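Local atomic coordinates of purine nucleoside phosphorylase (Thermus thermophilus, PDB entry 6TK9), a protein that probably catalyses the reversible phosphorolysis of purine nucleosides such as inosine and guanosine, releasing the free base and ribose 1-phosphate. Residues 10-15 against 42-47. Sequence-based numbering, arbitrary orientation.
Sequences VAYVRS and AEIPYG
Ile-44 reaches from its strand to two neighbouring residues of the N-terminal helix, Tyr-12 and Val-13, giving each a different branch. The bond from CA to CB is aimed toward the helix, and at CB the side chain forks. The short branch ends at once in Ile-44 CG2, 4.0 Å from Tyr-12 CE2, at the edge of the ring and in its plane, so the methyl meets the rim of the tyrosine and not its face. The longer branch runs through CG1, whose chi1 of -42° sets it anti to the carbonyl carbon, and extends to CD1. That methyl faces both branches of Val-13: Ile-44 CD1 lies 4.0 Å from Val-13 CG2 and about as far from Val-13 CG1. A beta-branched residue suits a strand, and here its unequal arms also let it serve two partners.

The contact lays helix 4-14 against strand 39-45, part of the mixed sheet of the phosphorylase superfamily fold. Ile-44 is tied to that sheet by backbone hydrogen bonding with Leu-64 in the antiparallel strand 63-66, while Val-13 also touches Leu-66 and, on helix 94-102, Leu-102. Small and wholly apolar, the valine fits this buried place.

Tyr-12 is less enclosed, which suits an aromatic with an apolar rim and a polar hydroxyl. With CG anti to the backbone N (chi1 180°), its ring is carried past Ile-44, the two side chains passing head to tail, and it also touches Glu-48 and Pro-50. Ser-15 OG donates a 2.7 Å hydrogen bond to Tyr-12 O, its short hydroxyl side chain reaching back three residues.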
loop_
_atom_site.group_PDB
_atom_site.type_symbol
_atom_site.label_atom_id
_atom_site.label_comp_id
_atom_site.label_asym_id
_atom_site.label_seq_id
_atom_site.Cartn_x
_atom_site.Cartn_y
_atom_site.Cartn_z
ATOM N N VAL A 10 22.070 25.494 -32.521
ATOM C CA VAL A 10 23.106 26.269 -31.789
ATOM C C VAL A 10 23.600 27.387 -32.721
ATOM O O VAL A 10 23.479 28.577 -32.336
ATOM C CB VAL A 10 24.249 25.365 -31.295
ATOM C CG1 VAL A 10 25.458 26.162 -30.821
ATOM C CG2 VAL A 10 23.770 24.428 -30.199
ATOM N N ALA A 11 24.071 27.015 -33.918
ATOM C CA ALA A 11 24.606 27.919 -34.969
ATOM C C ALA A 11 23.613 29.052 -35.280
ATOM O O ALA A 11 24.059 30.205 -35.412
ATOM C CB ALA A 11 24.948 27.128 -36.211
ATOM N N TYR A 12 22.318 28.765 -35.411
ATOM C CA TYR A 12 21.318 29.813 -35.742
ATOM C C TYR A 12 21.287 30.849 -34.612
ATOM O O TYR A 12 21.163 32.050 -34.942
ATOM C CB TYR A 12 19.936 29.232 -36.045
ATOM C CG TYR A 12 18.923 30.298 -36.377
ATOM C CD1 TYR A 12 18.812 30.813 -37.660
ATOM C CD2 TYR A 12 18.099 30.825 -35.395
ATOM C CE1 TYR A 12 17.895 31.812 -37.960
ATOM C CE2 TYR A 12 17.183 31.828 -35.677
ATOM C CZ TYR A 12 17.088 32.337 -36.962
ATOM O OH TYR A 12 16.181 33.329 -37.230
ATOM N N VAL A 13 21.430 30.425 -33.347
ATOM C CA VAL A 13 21.403 31.345 -32.167
ATOM C C VAL A 13 22.705 32.162 -32.167
ATOM O O VAL A 13 22.639 33.397 -31.993
ATOM C CB VAL A 13 21.159 30.603 -30.836
ATOM C CG1 VAL A 13 21.290 31.532 -29.642
ATOM C CG2 VAL A 13 19.795 29.933 -30.793
ATOM N N ARG A 14 23.842 31.512 -32.411
ATOM C CA ARG A 14 25.168 32.171 -32.564
ATOM C C ARG A 14 25.163 33.112 -33.784
ATOM O O ARG A 14 26.011 34.006 -33.826
ATOM C CB ARG A 14 26.280 31.118 -32.626
ATOM C CG ARG A 14 26.613 30.486 -31.276
ATOM C CD ARG A 14 27.643 29.363 -31.399
ATOM N NE ARG A 14 28.026 28.706 -30.142
ATOM C CZ ARG A 14 28.675 27.528 -30.034
ATOM N NH1 ARG A 14 29.020 26.830 -31.106
ATOM N NH2 ARG A 14 28.968 27.041 -28.838
ATOM N N SER A 15 24.234 32.967 -34.728
ATOM C CA SER A 15 24.072 33.907 -35.871
ATOM C C SER A 15 23.459 35.206 -35.353
ATOM O O SER A 15 23.539 36.192 -36.080
ATOM C CB SER A 15 23.236 33.337 -37.018
ATOM O OG SER A 15 21.863 33.741 -36.929
ATOM N N ALA A 42 19.393 38.900 -26.769
ATOM C CA ALA A 42 18.641 38.257 -27.876
ATOM C C ALA A 42 17.266 37.804 -27.385
ATOM O O ALA A 42 17.137 37.492 -26.186
ATOM C CB ALA A 42 19.398 37.073 -28.417
ATOM N N GLU A 43 16.293 37.777 -28.297
ATOM C CA GLU A 43 14.901 37.314 -28.070
ATOM C C GLU A 43 14.422 36.654 -29.373
ATOM O O GLU A 43 13.952 37.387 -30.270
ATOM C CB GLU A 43 14.005 38.471 -27.609
ATOM C CG GLU A 43 12.520 38.110 -27.504
ATOM C CD GLU A 43 11.649 39.033 -26.653
ATOM O OE1 GLU A 43 12.165 40.060 -26.182
ATOM O OE2 GLU A 43 10.448 38.719 -26.457
ATOM N N ILE A 44 14.559 35.326 -29.474
ATOM C CA ILE A 44 14.215 34.515 -30.680
ATOM C C ILE A 44 12.984 33.655 -30.403
ATOM O O ILE A 44 13.039 32.727 -29.600
ATOM C CB ILE A 44 15.414 33.646 -31.083
ATOM C CG1 ILE A 44 16.741 34.407 -30.983
ATOM C CG2 ILE A 44 15.176 33.068 -32.470
ATOM C CD1 ILE A 44 17.933 33.519 -30.766
ATOM N N PRO A 45 11.851 33.873 -31.104
ATOM C CA PRO A 45 10.720 32.951 -31.017
ATOM C C PRO A 45 11.108 31.548 -31.518
ATOM O O PRO A 45 11.970 31.428 -32.378
ATOM C CB PRO A 45 9.617 33.554 -31.896
ATOM C CG PRO A 45 10.269 34.692 -32.668
ATOM C CD PRO A 45 11.623 34.967 -32.051
ATOM N N TYR A 46 10.465 30.516 -30.970
ATOM C CA TYR A 46 10.827 29.088 -31.182
ATOM C C TYR A 46 10.690 28.735 -32.670
ATOM O O TYR A 46 11.606 28.043 -33.205
ATOM C CB TYR A 46 9.984 28.212 -30.259
ATOM C CG TYR A 46 10.301 28.311 -28.783
ATOM C CD1 TYR A 46 11.456 28.920 -28.315
ATOM C CD2 TYR A 46 9.464 27.718 -27.846
ATOM C CE1 TYR A 46 11.732 28.991 -26.958
ATOM C CE2 TYR A 46 9.738 27.758 -26.490
ATOM C CZ TYR A 46 10.884 28.391 -26.044
ATOM O OH TYR A 46 11.157 28.432 -24.710
ATOM N N GLY A 47 9.637 29.265 -33.320
ATOM C CA GLY A 47 9.288 29.023 -34.732
ATOM C C GLY A 47 10.420 29.314 -35.704
ATOM O O GLY A 47 10.422 28.717 -36.779
#